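PDB 3RFQ: pterin-4-alpha-carbinolamine dehydratase MoaB2 from Mycobacterium marinum, which probably takes part in molybdenum cofactor biosynthesis, binding a molybdopterin-type pterin as other members of the MogA/MoaB family do. Local coordinates for residues 35-40 with 46-51; 52-57 with 92-97; 113-118 with 151-156; 120-125 with 143-148; 136-141 with 160-165. All blocks are in the same frame, centred on the assembly; numbering follows the deposited sequence.

Interaction 1: residues 35-40 with 46-51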
# COMPACT_ATOMS: atom_id res chain seq x y z
N VAL C 35 10.91 20.68 -18.26
CA VAL C 35 11.38 20.52 -16.88
C VAL C 35 11.63 21.89 -16.27
O VAL C 35 12.25 22.74 -16.89
CB VAL C 35 12.71 19.74 -16.84
CG1 VAL C 35 13.15 19.51 -15.38
CG2 VAL C 35 12.61 18.41 -17.64
N VAL C 36 11.12 22.12 -15.07
CA VAL C 36 11.37 23.36 -14.33
C VAL C 36 12.14 23.00 -13.06
O VAL C 36 11.59 22.34 -12.19
CB VAL C 36 10.06 24.10 -13.96
CG1 VAL C 36 10.36 25.36 -13.11
CG2 VAL C 36 9.32 24.46 -15.21
N VAL C 37 13.41 23.41 -12.98
CA VAL C 37 14.22 23.21 -11.79
C VAL C 37 14.12 24.41 -10.86
O VAL C 37 14.55 25.51 -11.21
CB VAL C 37 15.69 22.87 -12.14
CG1 VAL C 37 16.56 22.78 -10.87
CG2 VAL C 37 15.76 21.56 -12.95
N VAL C 38 13.53 24.20 -9.69
CA VAL C 38 13.40 25.22 -8.68
C VAL C 38 14.53 25.05 -7.72
O VAL C 38 14.51 24.16 -6.87
CB VAL C 38 12.08 25.11 -7.89
CG1 VAL C 38 11.93 26.30 -6.94
CG2 VAL C 38 10.91 25.02 -8.83
N ASP C 39 15.54 25.90 -7.86
CA ASP C 39 16.70 25.84 -7.00
C ASP C 39 17.49 27.14 -7.14
O ASP C 39 17.81 27.57 -8.26
CB ASP C 39 17.56 24.63 -7.35
CG ASP C 39 18.76 24.47 -6.41
OD1 ASP C 39 18.56 24.09 -5.23
OD2 ASP C 39 19.89 24.75 -6.86
N ASP C 40 17.81 27.75 -6.01
CA ASP C 40 18.47 29.05 -6.00
C ASP C 40 19.86 29.00 -6.60
O ASP C 40 20.22 29.86 -7.42
CB ASP C 40 18.52 29.64 -4.59
CG ASP C 40 17.19 30.21 -4.15
OD1 ASP C 40 16.36 30.59 -5.02
OD2 ASP C 40 16.98 30.29 -2.91
N ASP C 46 25.17 27.47 -10.81
CA ASP C 46 25.70 26.19 -10.30
C ASP C 46 25.26 25.04 -11.20
O ASP C 46 24.20 25.13 -11.85
CB ASP C 46 25.21 25.90 -8.88
CG ASP C 46 26.20 26.30 -7.80
OD1 ASP C 46 27.21 26.99 -8.09
OD2 ASP C 46 25.97 25.91 -6.64
N GLU C 47 26.06 23.98 -11.22
CA GLU C 47 25.78 22.81 -12.04
C GLU C 47 24.40 22.25 -11.70
O GLU C 47 24.10 21.98 -10.54
CB GLU C 47 26.86 21.74 -11.87
CG GLU C 47 26.76 20.61 -12.91
CD GLU C 47 27.60 19.39 -12.56
OE1 GLU C 47 28.58 19.53 -11.80
OE2 GLU C 47 27.27 18.28 -13.04
N ASP C 48 23.58 22.09 -12.74
CA ASP C 48 22.24 21.55 -12.60
C ASP C 48 22.29 20.02 -12.60
O ASP C 48 22.67 19.41 -13.61
CB ASP C 48 21.33 22.05 -13.73
CG ASP C 48 19.99 21.33 -13.78
OD1 ASP C 48 19.62 20.60 -12.83
OD2 ASP C 48 19.29 21.50 -14.79
N HIS C 49 21.90 19.43 -11.48
CA HIS C 49 21.94 17.98 -11.31
C HIS C 49 20.61 17.32 -11.67
O HIS C 49 20.58 16.14 -12.05
CB HIS C 49 22.38 17.61 -9.89
CG HIS C 49 23.81 17.94 -9.59
ND1 HIS C 49 24.18 18.85 -8.61
CD2 HIS C 49 24.97 17.49 -10.13
CE1 HIS C 49 25.50 18.93 -8.57
NE2 HIS C 49 26.00 18.12 -9.48
N SER C 50 19.52 18.08 -11.61
CA SER C 50 18.18 17.52 -11.85
C SER C 50 17.68 17.55 -13.29
O SER C 50 17.10 16.58 -13.76
CB SER C 50 17.14 18.20 -10.94
OG SER C 50 17.44 17.93 -9.58
N GLY C 51 17.89 18.67 -13.99
CA GLY C 51 17.45 18.83 -15.37
C GLY C 51 17.79 17.64 -16.26
O GLY C 51 16.87 17.03 -16.84

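Interaction 2: residues 52-57 with 92-97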
# COMPACT_ATOMS: atom_id res chain seq x y z
N PRO C 52 19.09 17.27 -16.36
CA PRO C 52 19.42 16.15 -17.28
C PRO C 52 18.74 14.83 -16.92
O PRO C 52 18.39 14.03 -17.83
CB PRO C 52 20.96 16.03 -17.19
CG PRO C 52 21.45 17.42 -16.73
CD PRO C 52 20.28 17.96 -15.84
N LEU C 53 18.57 14.59 -15.61
CA LEU C 53 17.98 13.33 -15.18
C LEU C 53 16.49 13.28 -15.55
O LEU C 53 16.01 12.30 -16.15
CB LEU C 53 18.21 13.07 -13.68
CG LEU C 53 17.51 11.83 -13.12
CD1 LEU C 53 17.89 10.53 -13.87
CD2 LEU C 53 17.74 11.69 -11.60
N VAL C 54 15.75 14.34 -15.19
CA VAL C 54 14.32 14.41 -15.55
C VAL C 54 14.17 14.33 -17.08
O VAL C 54 13.26 13.69 -17.57
CB VAL C 54 13.58 15.67 -14.95
CG1 VAL C 54 12.07 15.62 -15.25
CG2 VAL C 54 13.77 15.72 -13.42
N THR C 55 15.11 14.92 -17.81
CA THR C 55 15.07 14.90 -19.26
C THR C 55 15.20 13.47 -19.78
O THR C 55 14.41 13.05 -20.64
CB THR C 55 16.17 15.79 -19.85
OG1 THR C 55 15.93 17.13 -19.44
CG2 THR C 55 16.21 15.70 -21.40
N GLU C 56 16.20 12.75 -19.25
CA GLU C 56 16.40 11.34 -19.56
C GLU C 56 15.16 10.49 -19.29
O GLU C 56 14.77 9.68 -20.14
CB GLU C 56 17.60 10.78 -18.78
CG GLU C 56 17.87 9.30 -19.03
CD GLU C 56 18.68 8.61 -17.90
OE1 GLU C 56 19.23 9.29 -17.01
OE2 GLU C 56 18.80 7.38 -17.93
N LEU C 57 14.55 10.68 -18.13
CA LEU C 57 13.37 9.92 -17.71
C LEU C 57 12.11 10.28 -18.51
O LEU C 57 11.34 9.41 -18.89
CB LEU C 57 13.12 10.09 -16.20
CG LEU C 57 14.31 9.63 -15.31
CD1 LEU C 57 14.09 9.98 -13.82
CD2 LEU C 57 14.57 8.14 -15.44
N LEU C 92 3.17 18.30 -20.70
CA LEU C 92 3.59 17.91 -19.35
C LEU C 92 4.69 18.81 -18.83
O LEU C 92 5.76 18.91 -19.44
CB LEU C 92 4.08 16.46 -19.34
CG LEU C 92 4.68 15.95 -18.00
CD1 LEU C 92 3.71 16.15 -16.82
CD2 LEU C 92 5.12 14.50 -18.07
N VAL C 93 4.43 19.48 -17.71
CA VAL C 93 5.48 20.16 -16.97
C VAL C 93 5.81 19.38 -15.69
O VAL C 93 4.92 19.13 -14.88
CB VAL C 93 5.11 21.63 -16.64
CG1 VAL C 93 6.28 22.33 -15.85
CG2 VAL C 93 4.79 22.40 -17.90
N VAL C 94 7.07 19.01 -15.51
CA VAL C 94 7.53 18.43 -14.26
C VAL C 94 8.46 19.48 -13.65
O VAL C 94 9.44 19.87 -14.28
CB VAL C 94 8.30 17.10 -14.52
CG1 VAL C 94 8.85 16.52 -13.25
CG2 VAL C 94 7.39 16.07 -15.21
N SER C 95 8.13 20.00 -12.45
CA SER C 95 9.05 20.86 -11.70
C SER C 95 9.78 20.01 -10.65
O SER C 95 9.27 18.99 -10.22
CB SER C 95 8.29 22.02 -11.01
OG SER C 95 7.42 21.56 -9.99
N VAL C 96 10.97 20.44 -10.25
CA VAL C 96 11.76 19.72 -9.27
C VAL C 96 12.22 20.70 -8.20
O VAL C 96 12.89 21.73 -8.50
CB VAL C 96 12.97 19.00 -9.96
CG1 VAL C 96 14.07 18.64 -8.96
CG2 VAL C 96 12.51 17.74 -10.58
N GLY C 97 11.86 20.41 -6.95
CA GLY C 97 12.28 21.28 -5.83
C GLY C 97 11.20 22.23 -5.29
O GLY C 97 10.15 22.47 -5.94

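Interaction 3: residues 113-118 with 151-156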
# COMPACT_ATOMS: atom_id res chain seq x y z
N GLU C 113 -1.98 28.53 -7.99
CA GLU C 113 -2.54 29.71 -8.65
C GLU C 113 -2.83 29.52 -10.12
O GLU C 113 -3.81 30.06 -10.64
CB GLU C 113 -1.59 30.89 -8.50
CG GLU C 113 -1.77 31.64 -7.22
CD GLU C 113 -3.21 32.08 -7.02
OE1 GLU C 113 -3.67 32.96 -7.80
OE2 GLU C 113 -3.87 31.52 -6.09
N ILE C 114 -1.99 28.75 -10.79
CA ILE C 114 -2.16 28.53 -12.21
C ILE C 114 -2.96 27.26 -12.55
O ILE C 114 -3.34 27.12 -13.71
CB ILE C 114 -0.83 28.60 -12.97
CG1 ILE C 114 0.15 27.52 -12.51
CG2 ILE C 114 -0.20 29.94 -12.76
CD1 ILE C 114 0.13 26.28 -13.31
N LEU C 115 -3.24 26.37 -11.59
CA LEU C 115 -4.03 25.16 -11.89
C LEU C 115 -5.52 25.44 -12.12
O LEU C 115 -6.12 26.21 -11.38
CB LEU C 115 -3.85 24.10 -10.82
CG LEU C 115 -2.47 23.43 -10.70
CD1 LEU C 115 -2.52 22.41 -9.56
CD2 LEU C 115 -2.02 22.78 -12.02
N ASP C 116 -6.11 24.82 -13.14
CA ASP C 116 -7.58 24.90 -13.34
C ASP C 116 -8.27 23.87 -12.45
O ASP C 116 -9.34 24.12 -11.89
CB ASP C 116 -7.99 24.71 -14.81
CG ASP C 116 -7.53 25.85 -15.71
OD1 ASP C 116 -7.45 27.01 -15.24
OD2 ASP C 116 -7.25 25.59 -16.92
N ARG C 117 -7.67 22.68 -12.37
CA ARG C 117 -8.14 21.68 -11.44
C ARG C 117 -7.02 20.75 -11.00
O ARG C 117 -6.00 20.59 -11.68
CB ARG C 117 -9.35 20.93 -12.02
CG ARG C 117 -9.09 20.16 -13.29
CD ARG C 117 -10.33 20.16 -14.17
NE ARG C 117 -10.00 19.55 -15.47
CZ ARG C 117 -9.63 20.22 -16.57
NH1 ARG C 117 -9.55 21.56 -16.56
NH2 ARG C 117 -9.34 19.56 -17.68
N GLU C 118 -7.20 20.16 -9.83
CA GLU C 118 -6.20 19.30 -9.23
C GLU C 118 -6.51 17.84 -9.49
O GLU C 118 -7.67 17.46 -9.56
CB GLU C 118 -6.11 19.57 -7.73
CG GLU C 118 -5.19 20.74 -7.47
CD GLU C 118 -5.00 21.04 -6.01
OE1 GLU C 118 -4.45 20.18 -5.27
OE2 GLU C 118 -5.37 22.18 -5.62
N THR C 151 -2.40 21.64 -20.18
CA THR C 151 -1.12 21.19 -19.69
C THR C 151 -1.21 20.51 -18.35
O THR C 151 -1.74 21.09 -17.39
CB THR C 151 -0.12 22.37 -19.58
OG1 THR C 151 0.05 22.98 -20.88
CG2 THR C 151 1.24 21.89 -19.06
N LEU C 152 -0.67 19.30 -18.27
CA LEU C 152 -0.50 18.60 -16.99
C LEU C 152 0.78 19.10 -16.29
O LEU C 152 1.84 19.11 -16.90
CB LEU C 152 -0.48 17.06 -17.20
CG LEU C 152 -0.11 16.18 -15.98
CD1 LEU C 152 -1.11 16.28 -14.79
CD2 LEU C 152 0.10 14.71 -16.41
N VAL C 153 0.67 19.53 -15.03
CA VAL C 153 1.82 20.03 -14.25
C VAL C 153 1.94 19.19 -12.99
O VAL C 153 0.96 19.00 -12.28
CB VAL C 153 1.57 21.49 -13.79
CG1 VAL C 153 2.73 22.04 -12.91
CG2 VAL C 153 1.26 22.41 -14.99
N VAL C 154 3.13 18.68 -12.73
CA VAL C 154 3.40 17.83 -11.56
C VAL C 154 4.61 18.39 -10.82
O VAL C 154 5.63 18.64 -11.44
CB VAL C 154 3.63 16.35 -12.01
CG1 VAL C 154 3.96 15.44 -10.79
CG2 VAL C 154 2.37 15.83 -12.77
N ASN C 155 4.49 18.65 -9.52
CA ASN C 155 5.63 19.13 -8.73
C ASN C 155 6.26 17.93 -8.06
O ASN C 155 5.59 17.21 -7.31
CB ASN C 155 5.22 20.08 -7.59
CG ASN C 155 4.36 21.28 -8.02
OD1 ASN C 155 3.44 21.62 -7.29
ND2 ASN C 155 4.68 21.96 -9.15
N LEU C 156 7.55 17.71 -8.29
CA LEU C 156 8.29 16.70 -7.49
C LEU C 156 9.26 17.34 -6.48
O LEU C 156 9.77 18.44 -6.71
CB LEU C 156 9.07 15.77 -8.43
CG LEU C 156 8.31 15.05 -9.54
CD1 LEU C 156 9.30 14.20 -10.38
CD2 LEU C 156 7.20 14.19 -8.95

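Interaction 4: residues 120-125 with 143-148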
# COMPACT_ATOMS: atom_id res chain seq x y z
N LEU C 120 -5.71 14.95 -7.44
CA LEU C 120 -5.21 14.50 -6.14
C LEU C 120 -4.50 13.15 -6.18
O LEU C 120 -3.54 12.93 -5.45
CB LEU C 120 -6.34 14.50 -5.06
CG LEU C 120 -7.00 15.84 -4.72
CD1 LEU C 120 -8.06 15.74 -3.57
CD2 LEU C 120 -5.97 16.91 -4.38
N GLY C 121 -4.98 12.24 -7.05
CA GLY C 121 -4.44 10.90 -7.10
C GLY C 121 -2.98 10.80 -7.50
O GLY C 121 -2.29 9.86 -7.10
N ILE C 122 -2.50 11.76 -8.29
CA ILE C 122 -1.10 11.77 -8.68
C ILE C 122 -0.22 12.08 -7.47
O ILE C 122 0.69 11.31 -7.16
CB ILE C 122 -0.81 12.74 -9.86
CG1 ILE C 122 -1.38 12.20 -11.17
CG2 ILE C 122 0.72 12.97 -10.03
CD1 ILE C 122 -1.43 13.23 -12.31
N ALA C 123 -0.48 13.21 -6.81
CA ALA C 123 0.24 13.59 -5.58
C ALA C 123 0.16 12.49 -4.50
O ALA C 123 1.14 12.23 -3.78
CB ALA C 123 -0.28 14.94 -5.03
N GLU C 124 -1.01 11.84 -4.38
CA GLU C 124 -1.13 10.78 -3.38
C GLU C 124 -0.27 9.57 -3.74
O GLU C 124 0.27 8.92 -2.85
CB GLU C 124 -2.58 10.31 -3.19
CG GLU C 124 -3.52 11.38 -2.75
CD GLU C 124 -4.97 10.99 -2.92
OE1 GLU C 124 -5.27 9.86 -3.42
OE2 GLU C 124 -5.82 11.81 -2.53
N ALA C 125 -0.18 9.24 -5.03
CA ALA C 125 0.55 8.05 -5.45
C ALA C 125 2.03 8.32 -5.29
O ALA C 125 2.75 7.44 -4.86
CB ALA C 125 0.19 7.64 -6.93
N GLY C 143 4.06 18.99 -2.97
CA GLY C 143 3.90 19.24 -4.40
C GLY C 143 2.50 18.89 -4.88
O GLY C 143 1.89 17.92 -4.41
N LEU C 144 1.98 19.71 -5.78
CA LEU C 144 0.69 19.50 -6.42
C LEU C 144 0.78 18.82 -7.78
O LEU C 144 1.84 18.75 -8.41
CB LEU C 144 0.04 20.85 -6.65
CG LEU C 144 -0.08 21.71 -5.39
CD1 LEU C 144 -0.78 23.01 -5.77
CD2 LEU C 144 -0.80 20.97 -4.21
N ALA C 145 -0.37 18.36 -8.25
CA ALA C 145 -0.47 17.86 -9.62
C ALA C 145 -1.84 18.28 -10.13
O ALA C 145 -2.82 18.23 -9.39
CB ALA C 145 -0.36 16.36 -9.65
N GLY C 146 -1.91 18.69 -11.38
CA GLY C 146 -3.17 19.10 -11.95
C GLY C 146 -3.08 19.65 -13.37
O GLY C 146 -2.02 19.63 -14.00
N VAL C 147 -4.21 20.16 -13.84
CA VAL C 147 -4.31 20.65 -15.20
C VAL C 147 -4.48 22.16 -15.22
O VAL C 147 -5.29 22.73 -14.47
CB VAL C 147 -5.45 19.95 -15.97
CG1 VAL C 147 -5.55 20.49 -17.37
CG2 VAL C 147 -5.16 18.45 -16.06
N SER C 148 -3.67 22.79 -16.07
CA SER C 148 -3.76 24.21 -16.38
C SER C 148 -3.89 24.32 -17.90
O SER C 148 -3.00 23.89 -18.63
CB SER C 148 -2.50 24.89 -15.88
OG SER C 148 -2.62 26.28 -16.03

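Interaction 5: residues 136-141 with 160-165. With NA (sodium ion), chain F.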
# COMPACT_ATOMS: atom_id res chain seq x y z
N ILE C 136 11.89 10.38 2.24
CA ILE C 136 11.04 11.16 3.13
C ILE C 136 10.62 12.48 2.49
O ILE C 136 9.50 12.89 2.69
CB ILE C 136 11.63 11.38 4.54
CG1 ILE C 136 12.17 10.07 5.13
CG2 ILE C 136 10.55 11.88 5.55
CD1 ILE C 136 11.11 8.93 5.27
N ASP C 137 11.50 13.13 1.72
CA ASP C 137 11.11 14.36 1.02
C ASP C 137 9.99 14.09 -0.01
O ASP C 137 9.11 14.91 -0.19
CB ASP C 137 12.31 15.16 0.45
CG ASP C 137 13.02 14.46 -0.70
OD1 ASP C 137 13.03 13.22 -0.74
OD2 ASP C 137 13.60 15.16 -1.56
N ALA C 138 10.02 12.91 -0.63
CA ALA C 138 8.91 12.48 -1.50
C ALA C 138 7.67 12.12 -0.69
O ALA C 138 6.57 12.59 -0.99
CB ALA C 138 9.33 11.31 -2.43
N GLY C 139 7.80 11.28 0.34
CA GLY C 139 6.63 10.95 1.18
C GLY C 139 5.89 12.13 1.79
O GLY C 139 4.66 12.07 2.02
N LEU C 140 6.62 13.21 2.08
CA LEU C 140 6.00 14.39 2.69
C LEU C 140 5.82 15.58 1.73
O LEU C 140 5.39 16.64 2.16
CB LEU C 140 6.81 14.84 3.93
CG LEU C 140 6.86 13.80 5.04
CD1 LEU C 140 7.74 14.21 6.23
CD2 LEU C 140 5.46 13.54 5.51
N SER C 141 6.17 15.40 0.45
CA SER C 141 6.14 16.48 -0.51
C SER C 141 4.77 17.18 -0.53
O SER C 141 3.72 16.51 -0.66
CB SER C 141 6.47 15.95 -1.92
OG SER C 141 6.34 17.00 -2.89
N ARG C 160 17.56 13.44 -5.47
CA ARG C 160 17.67 12.49 -6.59
C ARG C 160 16.71 11.28 -6.47
O ARG C 160 16.14 10.84 -7.47
CB ARG C 160 19.10 11.96 -6.69
CG ARG C 160 19.48 11.47 -8.11
CD ARG C 160 20.93 11.88 -8.40
NE ARG C 160 21.42 11.41 -9.70
CZ ARG C 160 21.42 12.17 -10.78
NH1 ARG C 160 21.00 13.43 -10.68
NH2 ARG C 160 21.86 11.69 -11.94
N TYR C 161 16.56 10.74 -5.26
CA TYR C 161 15.67 9.59 -5.07
C TYR C 161 14.23 10.00 -5.31
O TYR C 161 13.49 9.25 -5.93
CB TYR C 161 15.83 8.96 -3.69
CG TYR C 161 17.10 8.15 -3.45
CD1 TYR C 161 18.01 7.89 -4.48
CD2 TYR C 161 17.35 7.60 -2.20
CE1 TYR C 161 19.17 7.11 -4.25
CE2 TYR C 161 18.49 6.82 -1.95
CZ TYR C 161 19.39 6.59 -2.97
OH TYR C 161 20.52 5.84 -2.69
N ALA C 162 13.84 11.20 -4.86
CA ALA C 162 12.45 11.71 -5.14
C ALA C 162 12.18 11.82 -6.63
O ALA C 162 11.12 11.44 -7.12
CB ALA C 162 12.16 13.06 -4.44
N VAL C 163 13.13 12.37 -7.36
CA VAL C 163 12.98 12.53 -8.79
C VAL C 163 12.82 11.15 -9.44
O VAL C 163 11.90 10.93 -10.24
CB VAL C 163 14.21 13.26 -9.41
CG1 VAL C 163 14.16 13.13 -10.94
CG2 VAL C 163 14.24 14.71 -8.97
N ARG C 164 13.70 10.23 -9.09
CA ARG C 164 13.62 8.93 -9.75
C ARG C 164 12.28 8.23 -9.42
O ARG C 164 11.57 7.73 -10.32
CB ARG C 164 14.79 8.06 -9.31
CG ARG C 164 16.13 8.49 -9.85
CD ARG C 164 17.17 7.43 -9.51
NE ARG C 164 18.51 7.81 -9.97
CZ ARG C 164 18.93 7.76 -11.24
NH1 ARG C 164 18.12 7.38 -12.22
NH2 ARG C 164 20.18 8.11 -11.51
N ASP C 165 11.96 8.17 -8.13
CA ASP C 165 10.78 7.44 -7.69
C ASP C 165 9.48 8.13 -8.16
O ASP C 165 8.55 7.45 -8.60
CB ASP C 165 10.79 7.20 -6.19
CG ASP C 165 9.69 6.26 -5.74
OD1 ASP C 165 9.76 5.05 -6.07
OD2 ASP C 165 8.76 6.72 -5.05
NA NA F . 7.88 2.88 -6.02
O HOH W 1 7.43 4.33 -7.89
O HOH W 2 5.27 2.22 -6.76
O HOH W 3 10.02 2.06 -5.64
O HOH W 4 7.78 2.56 -3.36

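Interaction 1: residues 35-40 with 46-51
Val35 and Gly51 mark where the end of strand 31-38 comes nearest to the turn leading into helix 51-60, their CA atoms 6.5 Å apart, and no backbone hydrogen bond joins the two segments. Val37 carries most of the contact. With its CG1 anti to the backbone N (chi1 175°), the other methyl, CG2, is turned toward the turn and sits 3.7 Å from Gly51 N. The same methyl lies beyond the two carboxylate oxygens of Asp48 and off their plane, 4.0 Å from each of OD1 and OD2, and touches Ser50 CB at 4.2 Å. Strand, turn and helix form the opening half of a beta-alpha-beta unit whose second strand, 63-71, runs parallel beside strand 31-38. Asp48 caps the entry to the helix. Its OD1 accepts from Gly51 N at 2.8 Å in a fairly straight bond (166°), the donor lying on the syn side but 27° out of the carboxylate plane; Ser50 N adds a weak, strongly bent bond to this oxygen. The two N-H groups thereby limit how the carboxylate can rotate beside the valine. Farther back along the strand, Val35 CG1 meets Gly51 CA at 4.4 Å, and Val35 also packs on Val54 of the helix.

Interaction 2: residues 52-57 with 92-97
Val54 of helix 51-60 points its forked side chain at strand 92-96 and divides its two methyls between Val94 and Val96. The CA atoms of Val54 and Val94 are 8.0 Å apart, so the space between helix and strand is spanned by side chains alone. With CG1 anti to the backbone N (chi1 -175°), Val54 sends this methyl to Val94, where it meets CG1 at 3.9 Å and CB at 4.1 Å; the two side chains meet at a slant. The other branch, CG2, lies 3.7 Å from Val96 CG2, and there the side chains pass each other in opposite senses. Val94 and Val96 stand two positions apart on one face of the strand. All three residues are buried, and as their side chains are aliphatic the contact is purely apolar, with no hydrogen bond between the segments. Val163 of helix 160-180 touches both Val54 and Val96, closing the cluster from a second helix. On the outer side of helix 51-60, Glu56 forms a salt bridge with Arg164 of the second subunit, so the helix that covers the sheet inwardly also faces a neighbouring chain. A helix laid by branched aliphatic residues on central parallel strands in this way is the core packing of an alpha/beta sandwich, here the fold of the MogA/MoaB family.

Interaction 3: residues 113-118 with 151-156
Ile114, in the weakly bonded part of helix 107-114, reaches Val153 of strand 151-156 with its terminal methyl: CD1 is 4.4 Å from Val153 CG2. Its CG1 lies between the backbone N and the carbonyl carbon (chi1 61°), and chi2, at 95°, is away from a staggered value. Arg79 and Asn83 of helix 75-87 touch the same side chain. Leu115 comes next. Its CA to Val153 CA distance of 8.1 Å is bridged by the far end of the leucine, with CD2 4.2 Å from Val153 CB. The long reach is consistent with the sheet order, in which strand 145-148 lies between 117-118 and 151-156, antiparallel to both. Leu115 CD2 passes over that middle strand at Gly146, 4.1 Å from its CA, where no side chain stands in the way. Asp116 and Arg117 then both face Val147, a classic beta bulge that takes the chain into the short outer strand. Asp116 OD2 accepts from Gly149 N in the turn between the two antiparallel strands, while Arg117 NH2 donates to Val101 O of the third subunit.

Interaction 4: residues 120-125 with 143-148
Helix 120-132 packs on strand 145-148 of the antiparallel end of the sheet through Ile122, Ala123 and Ala145, close enough to bring the CA atoms of Ala123 and Ala145 within 5.9 Å. The methyl of Ala145 fits against the helix surface: its CB is 3.6 Å from Ile122 CG2 and 3.7 Å from Ile122 CB, and it reaches 4.2 Å from Ala123 N. Small residues on both sides permit this closeness. Ile122 has CG2 anti to the backbone N and its longer branch, starting at CG1, anti to the carbonyl carbon (chi1 -72°). CG2 therefore meets the strand, and the isoleucine also packs on Leu170, Leu173 and Ile177 of helix 160-180. Helices 120-132 and 160-180 thus pack together over the sheet of the alpha/beta fold. Strand 117-118 leads through Ile119 into helix 120-132, and the backbone of Ala145 bonds to that of Ile119, joining this link to strand 145-148. Ala123 CB touches the carbonyl oxygen of Gly143 at 3.7 Å, an apolar methyl against the backbone just ahead of the strand. The other flank of the helix faces the third subunit, where Glu124 OE2 forms a salt bridge with Arg127 and Ala125 packs on Leu131.

Interaction 5: residues 136-141 with 160-165
The carboxylate of Asp137 meets the methyl of Ala162, which lies out beyond the two oxygens and off to one side of the plane. Ala162 CB is 3.8 Å from both OD1 and OD2 of Asp137. It stands about 2.8 Å out of the carboxylate plane, in a van der Waals contact. The polar side of the group is used elsewhere, for OD2 accepts from Ser159 N, directly ahead of helix 160-180. The CG of Asp137 lies between its backbone N and carbonyl carbon (chi1 69°), which turns the carboxylate toward the first turn of that helix. Beside it, Ala138 CB meets Ala162 CB at 3.9 Å; with the CA atoms of these two residues 5.1 Å apart, the helices come close, with only alanine methyls between them at this point. The short helix 136-139 packs against the first turn of the long C-terminal helix, which covers the sheet in this alpha/beta fold of the MogA/MoaB family. One turn farther on, Asp165 carries a second carboxylate, and its OD1 binds the sodium ion at 2.9 Å; OD2 is 4.1 Å from the metal, so a single oxygen is the ligand. Four waters, Ser129, and both Asp165 and Ser129 of the second subunit complete the site, which lies where two chains meet. One of these waters also gives a weak hydrogen bond to Asp165 O. On another flank of the helix, Arg160 and Arg164 form salt bridges with Glu60 of the second subunit.

Interactions 1, 2 and 3 follow one another along the chain and step across one mixed sheet: strand 31-38 pairs with 92-96, and 92-96 with 151-156. Interactions 1 and 2 have centres about 9 Å apart, whereas interactions 1 and 3, their centres about 19 Å apart, lie on opposite sides of the chain's centre. Interaction 4 is nested within the loop closed by interaction 3, their centres about 7 Å apart, and both belong to the antiparallel end of the sheet beside the third subunit. Interaction 5 crosses interactions 3 and 4 in sequence; its helix 160-180 meets helix 51-60 of interaction 2, and both contacts border the second subunit. Core packing and assembly therefore draw on the same helices.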